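Local coordinates for protein ectonucleotide pyrophosphatase/phosphodiesterase family member 5 (Mus musculus, PDB 5VEN) that probably hydrolyses phosphodiester bonds as a zinc-dependent ectoenzyme of the nucleotide pyrophosphatase/phosphodiesterase family, with restricted activity on nucleotides, at residues A[12-17]-A[216-221]; A[48-53]-A[336-341]; A[58-63]-A[74-79]; A[84-89]-A[99-104]. All blocks are in the same frame, centred on the assembly; numbering follows the deposited sequence.

Contact 1: A[12-17]-A[216-221]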
# COMPACT_ATOMS: atom_id res chain seq x y z
N GLU A 12 12.47 17.78 -21.69
CA GLU A 12 11.23 17.12 -21.33
C GLU A 12 10.86 17.50 -19.90
O GLU A 12 11.73 17.78 -19.07
CB GLU A 12 11.34 15.60 -21.49
CG GLU A 12 11.19 15.14 -22.96
CD GLU A 12 11.04 13.63 -23.13
OE1 GLU A 12 10.42 12.98 -22.26
OE2 GLU A 12 11.53 13.08 -24.14
N GLU A 13 9.57 17.54 -19.64
CA GLU A 13 9.16 17.71 -18.27
C GLU A 13 9.62 16.50 -17.47
O GLU A 13 9.91 15.43 -18.01
CB GLU A 13 7.65 17.89 -18.18
CG GLU A 13 6.85 16.70 -18.66
CD GLU A 13 5.37 17.00 -18.65
OE1 GLU A 13 4.94 17.76 -17.75
OE2 GLU A 13 4.64 16.52 -19.54
N GLN A 14 9.73 16.69 -16.16
CA GLN A 14 10.11 15.58 -15.33
C GLN A 14 8.96 14.57 -15.31
O GLN A 14 7.78 14.94 -15.41
CB GLN A 14 10.47 16.07 -13.93
CG GLN A 14 11.45 15.12 -13.16
CD GLN A 14 12.88 15.06 -13.77
OE1 GLN A 14 13.72 14.29 -13.32
NE2 GLN A 14 13.12 15.86 -14.80
N LYS A 15 9.30 13.29 -15.27
CA LYS A 15 8.30 12.24 -15.29
C LYS A 15 8.59 11.23 -14.19
O LYS A 15 9.75 10.97 -13.85
CB LYS A 15 8.30 11.51 -16.58
CG LYS A 15 8.00 12.42 -17.75
CD LYS A 15 7.91 11.58 -18.95
CE LYS A 15 9.24 11.41 -19.52
NZ LYS A 15 9.50 12.64 -20.32
N VAL A 16 7.53 10.62 -13.67
CA VAL A 16 7.63 9.62 -12.61
C VAL A 16 6.67 8.48 -12.92
O VAL A 16 5.51 8.72 -13.24
CB VAL A 16 7.31 10.20 -11.23
CG1 VAL A 16 7.36 9.09 -10.20
CG2 VAL A 16 8.23 11.33 -10.87
N LEU A 17 7.15 7.23 -12.79
CA LEU A 17 6.33 6.03 -12.81
C LEU A 17 6.50 5.30 -11.48
O LEU A 17 7.62 4.89 -11.16
CB LEU A 17 6.74 5.12 -13.96
CG LEU A 17 6.10 3.74 -13.97
CD1 LEU A 17 4.58 3.78 -13.98
CD2 LEU A 17 6.60 2.92 -15.14
N ASN A 216 14.62 8.92 -19.12
CA ASN A 216 13.95 10.16 -18.76
C ASN A 216 12.76 9.99 -17.82
O ASN A 216 12.18 10.99 -17.41
CB ASN A 216 13.53 10.93 -20.02
CG ASN A 216 12.94 10.06 -21.06
OD1 ASN A 216 11.73 9.88 -21.10
ND2 ASN A 216 13.79 9.51 -21.94
N VAL A 217 12.39 8.77 -17.46
CA VAL A 217 11.35 8.54 -16.46
C VAL A 217 12.03 8.14 -15.16
O VAL A 217 12.93 7.28 -15.16
CB VAL A 217 10.35 7.47 -16.91
CG1 VAL A 217 9.34 7.12 -15.78
CG2 VAL A 217 9.62 7.95 -18.15
N ASN A 218 11.63 8.76 -14.07
CA ASN A 218 12.05 8.29 -12.76
C ASN A 218 11.15 7.13 -12.35
O ASN A 218 9.96 7.32 -12.07
CB ASN A 218 12.01 9.44 -11.76
CG ASN A 218 12.99 10.52 -12.11
OD1 ASN A 218 14.19 10.33 -11.95
ND2 ASN A 218 12.50 11.63 -12.64
N LEU A 219 11.71 5.92 -12.36
CA LEU A 219 10.99 4.69 -12.03
C LEU A 219 11.16 4.39 -10.54
O LEU A 219 12.29 4.22 -10.07
CB LEU A 219 11.54 3.54 -12.87
CG LEU A 219 11.00 2.16 -12.48
CD1 LEU A 219 9.49 2.06 -12.76
CD2 LEU A 219 11.73 1.08 -13.21
N ILE A 220 10.05 4.34 -9.81
CA ILE A 220 10.04 4.03 -8.38
C ILE A 220 9.32 2.71 -8.23
O ILE A 220 8.16 2.59 -8.64
CB ILE A 220 9.35 5.14 -7.57
CG1 ILE A 220 10.15 6.43 -7.74
CG2 ILE A 220 9.18 4.72 -6.07
CD1 ILE A 220 9.47 7.66 -7.21
N VAL A 221 9.99 1.73 -7.63
CA VAL A 221 9.42 0.40 -7.45
C VAL A 221 9.28 0.16 -5.95
O VAL A 221 10.28 0.21 -5.21
CB VAL A 221 10.29 -0.69 -8.09
CG1 VAL A 221 9.64 -2.06 -7.88
CG2 VAL A 221 10.55 -0.41 -9.57
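L17 and N218 join two neighbouring parallel strands, 15-17 and 217-221, whose short axes run 25° apart. Three backbone hydrogen bonds alternate between them: N218 N donates to K15 O, L17 N to N218 O, and I220 N to L17 O. The last, 2.8 Å from I220 N to L17 O, is almost straight. V16 pairs with N218 and L17 with L219, and V16 CA adds a CA-H...O contact to N218 O.

The side-chain amide of N218 strengthens the start of this ladder. Its ND2 gives one hydrogen to Q14 OE1 at 3.0 Å, the acceptor lying in the N218 amide plane, and another to K15 O at 3.1 Å. K15 O is thus gripped by N218 N and N218 ND2 from opposite faces of its carbonyl plane. Chi1 of -64° swings the N218 amide to the backbone N side, within range of both acceptors, while its OD1 takes the backbone N of A344. A leucine in place of N218 would probably leave Q14 OE1 and A344 N without these mates and K15 O with a single grip.

Apolar contacts follow the sheet's two faces. L17 CD2 lies alongside L219 CD1 at 3.8 Å, and L17 CB meets V217 CG1; on the other face V16 CG1 touches I220 CD1 at 3.9 Å.

The pair belongs to the central sheet of the alkaline-phosphatase-like fold, flanked by strands 168-173 and 338-341. Helix 149-160 packs on K15 and L17, and helix 359-366 covers V16 and I220.

Contact 2: A[48-53]-A[336-341]; sequences NQVTNV and PIFLAH
V50 carries this contact by spreading its two methyl groups over different partners. CG1 meets the ring of P336 at CG, 3.9 Å away, and CG2 presses on F338 CB at 3.5 Å. With CG1 anti to the backbone N (chi1 178°), CG2 falls on the backbone N side, where it also approaches P336 O. The V50 side chain crosses those of P336 and F338 at about a right angle. P336 CD sits close to V50 O at 3.4 Å, and the N52 amide comes up on the same ring carbon.

No direct hydrogen bond joins the two segments. A single water does that work instead: it accepts from V50 N at 2.7 Å and donates to N48 O at 2.8 Å and to P336 O at 2.7 Å. It therefore satisfies three backbone groups and spans the gap between the chains, the CA atoms of V50 and P336 being 6.1 Å from each other.

Further out, the N52 amide is held through its ND2 by the backbone oxygen of D224, a zinc ligand, and N52 O accepts from N329. N52 thereby ties the end of the strand to the edge of the metal centre, its side chain about 8 Å from a bound zinc ion. Q49 OE1 is hydrogen-bonded to H335 ND1, just before P336.

Strands 45-51 and 338-341 are antiparallel neighbours in the central sheet, but the chain turns a corner at N48 and the contact lies past it. Strand 349-355 pairs with the outer side of 45-51, strand 217-222 borders 338-341, and helix 35-42 packs against I337 and L339.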
# COMPACT_ATOMS: atom_id res chain seq x y z
N ASN A 48 16.69 0.20 2.73
CA ASN A 48 16.52 -1.09 3.41
C ASN A 48 15.17 -1.17 4.13
O ASN A 48 14.43 -2.15 3.96
CB ASN A 48 17.64 -1.33 4.40
CG ASN A 48 18.96 -1.67 3.76
OD1 ASN A 48 19.03 -2.13 2.62
ND2 ASN A 48 20.03 -1.50 4.54
N GLN A 49 14.87 -0.21 5.02
CA GLN A 49 13.74 -0.30 5.96
C GLN A 49 12.79 0.88 5.72
O GLN A 49 13.01 1.99 6.21
CB GLN A 49 14.22 -0.32 7.41
CG GLN A 49 14.82 -1.70 7.84
CD GLN A 49 13.83 -2.88 7.74
OE1 GLN A 49 12.79 -2.92 8.40
NE2 GLN A 49 14.17 -3.83 6.92
N VAL A 50 11.69 0.56 5.06
CA VAL A 50 10.59 1.49 4.82
C VAL A 50 9.52 1.25 5.87
O VAL A 50 8.88 0.19 5.91
CB VAL A 50 9.97 1.29 3.44
CG1 VAL A 50 8.78 2.25 3.27
CG2 VAL A 50 10.95 1.52 2.33
N THR A 51 9.30 2.24 6.72
CA THR A 51 8.21 2.13 7.69
C THR A 51 6.95 2.62 7.00
O THR A 51 6.85 3.81 6.67
CB THR A 51 8.49 2.93 8.97
OG1 THR A 51 9.62 2.40 9.66
CG2 THR A 51 7.33 2.87 9.90
N ASN A 52 5.99 1.70 6.78
CA ASN A 52 4.70 1.98 6.16
C ASN A 52 3.71 2.40 7.26
O ASN A 52 4.14 2.77 8.36
CB ASN A 52 4.27 0.78 5.30
CG ASN A 52 4.25 -0.57 6.06
OD1 ASN A 52 4.83 -0.73 7.15
ND2 ASN A 52 3.59 -1.54 5.46
N VAL A 53 2.41 2.36 7.01
CA VAL A 53 1.47 2.89 7.98
C VAL A 53 0.59 1.76 8.49
O VAL A 53 0.33 0.75 7.81
CB VAL A 53 0.59 4.06 7.45
CG1 VAL A 53 1.49 5.21 6.98
CG2 VAL A 53 -0.32 3.61 6.38
N PRO A 336 7.75 -2.87 3.26
CA PRO A 336 7.90 -3.10 1.81
C PRO A 336 9.28 -2.74 1.25
O PRO A 336 10.05 -1.97 1.83
CB PRO A 336 6.86 -2.13 1.22
CG PRO A 336 6.91 -0.97 2.18
CD PRO A 336 7.09 -1.59 3.56
N ILE A 337 9.56 -3.28 0.06
CA ILE A 337 10.74 -2.82 -0.70
C ILE A 337 10.57 -1.36 -1.10
O ILE A 337 9.45 -0.84 -1.23
CB ILE A 337 10.99 -3.64 -1.97
CG1 ILE A 337 9.72 -3.72 -2.83
CG2 ILE A 337 11.57 -4.98 -1.65
CD1 ILE A 337 9.94 -4.08 -4.24
N PHE A 338 11.70 -0.72 -1.37
CA PHE A 338 11.73 0.57 -2.07
C PHE A 338 13.04 0.68 -2.85
O PHE A 338 14.13 0.63 -2.25
CB PHE A 338 11.60 1.74 -1.12
CG PHE A 338 11.58 3.08 -1.80
CD1 PHE A 338 10.37 3.68 -2.11
CD2 PHE A 338 12.75 3.73 -2.15
CE1 PHE A 338 10.34 4.92 -2.74
CE2 PHE A 338 12.71 4.98 -2.78
CZ PHE A 338 11.50 5.56 -3.08
N LEU A 339 12.94 0.87 -4.16
CA LEU A 339 14.09 1.16 -4.99
C LEU A 339 13.65 2.07 -6.14
O LEU A 339 12.46 2.17 -6.46
CB LEU A 339 14.77 -0.12 -5.51
CG LEU A 339 14.03 -1.10 -6.38
CD1 LEU A 339 15.06 -2.06 -7.02
CD2 LEU A 339 12.96 -1.87 -5.58
N ALA A 340 14.62 2.75 -6.75
CA ALA A 340 14.28 3.71 -7.79
C ALA A 340 15.45 3.89 -8.73
O ALA A 340 16.61 3.69 -8.36
CB ALA A 340 13.87 5.07 -7.19
N HIS A 341 15.12 4.25 -9.97
CA HIS A 341 16.10 4.59 -11.00
C HIS A 341 15.59 5.75 -11.83
O HIS A 341 14.42 5.79 -12.17
CB HIS A 341 16.38 3.40 -11.92
CG HIS A 341 17.07 3.79 -13.20
ND1 HIS A 341 16.39 4.26 -14.31
CD2 HIS A 341 18.38 3.76 -13.54
CE1 HIS A 341 17.26 4.53 -15.27
NE2 HIS A 341 18.48 4.23 -14.83
O HOH W 1 11.63 -1.95 4.00

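Contact 3: A[58-63]-A[74-79]. With ZN (zinc ion), chain L.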
# COMPACT_ATOMS: atom_id res chain seq x y z
N THR A 58 -3.64 -3.09 2.27
CA THR A 58 -3.43 -2.58 0.92
C THR A 58 -4.02 -1.18 0.72
O THR A 58 -3.33 -0.28 0.24
CB THR A 58 -4.03 -3.56 -0.09
OG1 THR A 58 -3.28 -4.81 -0.05
CG2 THR A 58 -3.94 -3.05 -1.51
N TYR A 59 -5.29 -1.00 1.05
CA TYR A 59 -5.90 0.29 0.69
C TYR A 59 -5.39 1.43 1.57
O TYR A 59 -5.03 2.49 1.01
CB TYR A 59 -7.43 0.17 0.68
CG TYR A 59 -7.87 -0.29 -0.70
CD1 TYR A 59 -7.34 -1.44 -1.29
CD2 TYR A 59 -8.68 0.48 -1.47
CE1 TYR A 59 -7.73 -1.82 -2.59
CE2 TYR A 59 -9.06 0.11 -2.71
CZ TYR A 59 -8.59 -1.02 -3.29
OH TYR A 59 -9.00 -1.31 -4.58
N PRO A 60 -5.21 1.25 2.88
CA PRO A 60 -4.59 2.33 3.67
C PRO A 60 -3.22 2.70 3.16
O PRO A 60 -2.87 3.89 3.09
CB PRO A 60 -4.54 1.74 5.10
CG PRO A 60 -5.63 0.76 5.15
CD PRO A 60 -5.70 0.15 3.74
N ASN A 61 -2.40 1.70 2.79
CA ASN A 61 -1.03 2.03 2.45
C ASN A 61 -0.87 2.60 1.06
O ASN A 61 -0.04 3.52 0.88
CB ASN A 61 -0.13 0.81 2.66
CG ASN A 61 0.37 0.79 4.10
OD1 ASN A 61 1.30 1.50 4.45
ND2 ASN A 61 -0.37 0.12 4.96
N HIS A 62 -1.68 2.17 0.09
CA HIS A 62 -1.61 2.81 -1.22
C HIS A 62 -2.12 4.25 -1.14
O HIS A 62 -1.55 5.14 -1.78
CB HIS A 62 -2.34 2.03 -2.28
CG HIS A 62 -1.58 0.84 -2.80
ND1 HIS A 62 -1.72 -0.41 -2.24
CD2 HIS A 62 -0.67 0.71 -3.81
CE1 HIS A 62 -0.95 -1.27 -2.90
NE2 HIS A 62 -0.30 -0.62 -3.85
N TYR A 63 -3.13 4.51 -0.31
CA TYR A 63 -3.59 5.91 -0.24
C TYR A 63 -2.57 6.81 0.46
O TYR A 63 -2.39 7.97 0.07
CB TYR A 63 -4.95 6.01 0.42
CG TYR A 63 -5.82 7.18 -0.07
CD1 TYR A 63 -5.84 7.55 -1.41
CD2 TYR A 63 -6.64 7.85 0.81
CE1 TYR A 63 -6.64 8.59 -1.86
CE2 TYR A 63 -7.46 8.92 0.36
CZ TYR A 63 -7.44 9.26 -0.97
OH TYR A 63 -8.25 10.26 -1.49
N HIS A 74 -6.13 10.46 6.15
CA HIS A 74 -6.73 10.30 4.83
C HIS A 74 -8.00 9.48 4.84
O HIS A 74 -8.72 9.47 3.85
CB HIS A 74 -5.71 9.75 3.81
CG HIS A 74 -5.17 8.38 4.10
ND1 HIS A 74 -5.97 7.29 4.38
CD2 HIS A 74 -3.90 7.90 4.04
CE1 HIS A 74 -5.21 6.20 4.47
NE2 HIS A 74 -3.96 6.55 4.27
N GLY A 75 -8.31 8.81 5.95
CA GLY A 75 -9.60 8.19 6.18
C GLY A 75 -9.75 6.77 5.66
O GLY A 75 -10.78 6.13 5.92
N ILE A 76 -8.80 6.28 4.88
CA ILE A 76 -8.85 4.89 4.42
C ILE A 76 -8.13 4.10 5.50
O ILE A 76 -6.92 3.82 5.43
CB ILE A 76 -8.24 4.71 3.04
CG1 ILE A 76 -8.98 5.55 1.99
CG2 ILE A 76 -8.28 3.22 2.67
CD1 ILE A 76 -10.38 5.16 1.78
N VAL A 77 -8.87 3.81 6.58
CA VAL A 77 -8.23 3.22 7.77
C VAL A 77 -8.11 1.70 7.66
O VAL A 77 -7.33 1.10 8.42
CB VAL A 77 -8.95 3.58 9.08
CG1 VAL A 77 -9.04 5.12 9.21
CG2 VAL A 77 -10.31 2.95 9.19
N ALA A 78 -8.86 1.06 6.77
CA ALA A 78 -8.82 -0.39 6.59
C ALA A 78 -9.40 -0.72 5.23
O ALA A 78 -9.96 0.15 4.56
CB ALA A 78 -9.63 -1.11 7.67
N ASN A 79 -9.29 -2.00 4.85
CA ASN A 79 -9.93 -2.49 3.64
C ASN A 79 -11.42 -2.72 3.85
O ASN A 79 -12.16 -2.81 2.87
CB ASN A 79 -9.33 -3.83 3.18
CG ASN A 79 -7.89 -3.73 2.77
OD1 ASN A 79 -7.37 -2.67 2.38
ND2 ASN A 79 -7.22 -4.87 2.82
ZN ZN L . -1.42 -5.21 -0.33
O HOH W 2 -4.78 -6.01 2.01
O HOH W 3 -2.90 -7.28 -0.06
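Y63 and H74 meet in a T-shaped stack, the edge of the tyrosine turned toward the face of the imidazole with the planes 69° apart. Y63 CD2 comes over that face, and Y63 CB sits above the middle of the same ring, 4.0 Å from its centroid, in a CH-pi contact. The turn of the imidazole is fixed by I76 N, which donates to H74 ND1 at 3.0 Å in the ring plane; NE2 is hydrogen-bonded to T64 OG1 and makes a weak, bent bond to P60 O. Chi1 of 63° at H74 lays the ring face against Y63 CB, with ND1 toward I76 N.

I76 inserts crosswise to the Y63 ring, its CG1 3.5 Å from Y63 CD2, while CG2 meets Y59 CB at 3.7 Å. I76 centres an inverse gamma turn, and its buried carbonyl oxygen, resting on P60 CB at 3.2 Å, has no polar partner.

At the start of the helix, N79 OD1 accepts from Y59 N at 3.0 Å, in its carbonyl plane, and the amide stands almost perpendicular to the Y59 ring. A water bridges N79 ND2 and T58 N. These bonds lie next to T58, whose OG1 binds zinc at 1.9 Å beside D22, D224 and H225, consistent with the metal-bound nucleophile of this superfamily.

Helix 58-67 thus packs on the loop from helix 71-74 to strand 80-83, with Y63 OH hydrogen-bonded to the backbone oxygen of W103.

Contact 4: A[84-89]-A[99-104]; sequences PILNKS and DSKFWE. With FUC (alpha-L-fucopyranose), chain F; NAG (2-acetamido-2-deoxy-beta-D-glucopyranose), chain B.
L86 lays its CD1 methyl over one face of the F102 ring, 4.2 Å from the centroid and shifted toward the rim, in a CH-pi contact. The same methyl touches K101 CB at 3.7 Å, and CD2 lies almost as close to that carbon, so the fork of the leucine crosses obliquely over the start of the lysine. F102 turns its edge to the strand that begins at K88: CZ approaches K88 O at 3.3 Å, near the ring plane.

K88 runs across D99 at about a right angle, its CD 3.2 Å from D99 OD2. The ammonium group goes elsewhere, NZ donating to L86 O on a lone pair in the carbonyl plane, and stays 4.9 Å from D99 OD2, too far for a salt bridge, though the opposite charges probably still attract. N87 and K88 form a G1 beta bulge opposite D83, in the hairpin of strands 80-83 and 88-91. D99 OD1 accepts from K101 N at 3.0 Å, an Asx turn that shapes the loop carrying F102. With an alanine in place of D99, K101 N is likely to lose its Asx-turn acceptor and K88 a nearby negative charge, leaving the turn to the F102 N to D99 O bond.

At the hairpin's tip N87 ND2 is covalently linked to an N-acetylglucosamine. The fucose of this glycan folds back on the strand: S89 N donates to its O3 at 2.8 Å, and S89 OG shares a hydrogen bond with its O4.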
# COMPACT_ATOMS: atom_id res chain seq x y z
N PRO A 84 -19.87 5.87 10.54
CA PRO A 84 -21.17 6.08 11.20
C PRO A 84 -21.86 7.35 10.77
O PRO A 84 -23.07 7.46 11.01
CB PRO A 84 -20.79 6.13 12.70
CG PRO A 84 -19.39 6.63 12.70
CD PRO A 84 -18.74 6.10 11.44
N ILE A 85 -21.16 8.32 10.20
CA ILE A 85 -21.83 9.51 9.66
C ILE A 85 -22.52 9.15 8.35
O ILE A 85 -23.69 9.47 8.12
CB ILE A 85 -20.82 10.66 9.46
CG1 ILE A 85 -20.14 11.05 10.77
CG2 ILE A 85 -21.49 11.85 8.81
CD1 ILE A 85 -21.05 11.63 11.79
N LEU A 86 -21.78 8.48 7.46
CA LEU A 86 -22.37 8.04 6.22
C LEU A 86 -23.41 6.96 6.43
O LEU A 86 -24.29 6.80 5.58
CB LEU A 86 -21.28 7.54 5.25
CG LEU A 86 -20.18 8.52 4.88
CD1 LEU A 86 -19.10 7.82 4.00
CD2 LEU A 86 -20.72 9.72 4.12
N ASN A 87 -23.33 6.22 7.55
CA ASN A 87 -24.07 4.97 7.76
C ASN A 87 -23.88 4.05 6.55
O ASN A 87 -24.83 3.52 5.97
CB ASN A 87 -25.58 5.16 8.07
CG ASN A 87 -26.25 3.80 8.38
OD1 ASN A 87 -25.60 2.96 9.03
ND2 ASN A 87 -27.50 3.54 7.89
N LYS A 88 -22.61 3.88 6.16
CA LYS A 88 -22.26 3.02 5.04
C LYS A 88 -21.01 2.21 5.37
O LYS A 88 -20.11 2.67 6.07
CB LYS A 88 -22.01 3.83 3.75
CG LYS A 88 -23.31 4.32 3.10
CD LYS A 88 -23.10 5.57 2.27
CE LYS A 88 -24.41 6.41 2.06
NZ LYS A 88 -24.39 7.74 2.84
N SER A 89 -20.94 1.02 4.76
CA SER A 89 -19.76 0.18 4.78
C SER A 89 -18.96 0.32 3.50
O SER A 89 -19.47 0.72 2.44
CB SER A 89 -20.16 -1.29 4.95
OG SER A 89 -20.76 -1.47 6.21
N ASP A 99 -17.75 4.35 -3.30
CA ASP A 99 -18.38 5.49 -2.63
C ASP A 99 -17.31 6.56 -2.41
O ASP A 99 -16.47 6.47 -1.51
CB ASP A 99 -19.03 5.05 -1.32
CG ASP A 99 -19.82 6.16 -0.65
OD1 ASP A 99 -19.57 7.35 -0.95
OD2 ASP A 99 -20.67 5.87 0.23
N SER A 100 -17.38 7.62 -3.23
CA SER A 100 -16.39 8.69 -3.19
C SER A 100 -16.18 9.25 -1.79
O SER A 100 -15.08 9.71 -1.47
CB SER A 100 -16.82 9.82 -4.13
OG SER A 100 -17.13 9.32 -5.41
N LYS A 101 -17.23 9.29 -0.96
CA LYS A 101 -17.10 9.90 0.36
C LYS A 101 -16.11 9.15 1.25
O LYS A 101 -15.57 9.73 2.19
CB LYS A 101 -18.48 10.00 1.02
CG LYS A 101 -19.43 11.09 0.36
CD LYS A 101 -18.84 12.46 0.53
CE LYS A 101 -19.72 13.55 -0.08
NZ LYS A 101 -20.92 13.80 0.73
N PHE A 102 -15.85 7.87 0.99
CA PHE A 102 -14.82 7.19 1.77
C PHE A 102 -13.41 7.70 1.49
O PHE A 102 -12.53 7.52 2.34
CB PHE A 102 -14.87 5.69 1.56
CG PHE A 102 -15.83 5.01 2.48
CD1 PHE A 102 -15.46 4.74 3.79
CD2 PHE A 102 -17.09 4.66 2.05
CE1 PHE A 102 -16.34 4.15 4.64
CE2 PHE A 102 -17.98 4.05 2.91
CZ PHE A 102 -17.60 3.80 4.19
N TRP A 103 -13.19 8.35 0.33
CA TRP A 103 -11.88 8.81 -0.13
C TRP A 103 -11.65 10.30 0.06
O TRP A 103 -10.51 10.77 -0.04
CB TRP A 103 -11.73 8.49 -1.62
CG TRP A 103 -11.85 7.02 -1.92
CD1 TRP A 103 -13.01 6.30 -2.11
CD2 TRP A 103 -10.78 6.06 -1.99
NE1 TRP A 103 -12.72 4.99 -2.32
CE2 TRP A 103 -11.36 4.81 -2.26
CE3 TRP A 103 -9.39 6.15 -1.88
CZ2 TRP A 103 -10.60 3.65 -2.43
CZ3 TRP A 103 -8.64 5.00 -2.03
CH2 TRP A 103 -9.24 3.78 -2.31
N GLU A 104 -12.70 11.06 0.33
CA GLU A 104 -12.64 12.50 0.13
C GLU A 104 -12.12 13.26 1.36
O GLU A 104 -12.14 14.50 1.34
CB GLU A 104 -14.01 13.00 -0.31
CG GLU A 104 -14.16 12.75 -1.80
CD GLU A 104 -15.55 12.99 -2.39
OE1 GLU A 104 -16.56 13.04 -1.66
OE2 GLU A 104 -15.64 13.11 -3.62
C1 FUC F . -26.70 -1.13 4.86
C2 FUC F . -25.44 -1.14 3.97
C3 FUC F . -24.43 -0.09 4.46
C4 FUC F . -24.15 -0.33 5.98
C5 FUC F . -25.44 -0.24 6.75
C6 FUC F . -25.27 -0.54 8.23
O2 FUC F . -25.77 -0.94 2.62
O3 FUC F . -23.17 -0.17 3.67
O4 FUC F . -23.60 -1.63 6.22
O5 FUC F . -26.38 -1.21 6.26
C1 NAG B . -28.20 2.25 8.03
C2 NAG B . -29.64 2.26 8.60
C3 NAG B . -30.32 0.89 8.41
C4 NAG B . -30.29 0.46 6.96
C5 NAG B . -28.85 0.39 6.48
C6 NAG B . -28.76 0.03 5.01
C7 NAG B . -30.07 3.80 10.45
C8 NAG B . -30.07 3.98 11.93
N2 NAG B . -29.65 2.62 10.00
O3 NAG B . -31.68 0.97 8.84
O4 NAG B . -30.90 -0.82 6.83
O5 NAG B . -28.22 1.68 6.65
O6 NAG B . -27.43 0.07 4.52
O7 NAG B . -30.45 4.68 9.68

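Overall arrangement
Contacts 1 and 2 lie in the same central sheet, their centres about 18 Å apart; strands 217-222 and 338-341 are neighbours there and make them touch, L219 with H341 and V221 with L339. Contact 3 follows the end of strand 45-51 and meets contact 2 through V53 N and N61 OD1, leading from that strand to the zinc-binding start of helix 58-67. Contact 4 comes next along the chain and meets contact 3 through W103, which touches Y59, I76 and Y63. Contacts 3 and 4 are nested in the loops closed by contacts 1 and 2, which cross. The series thus runs from sheet core through metal site to a glycosylated surface hairpin, the centres of contacts 1 and 4 being about 34 Å apart.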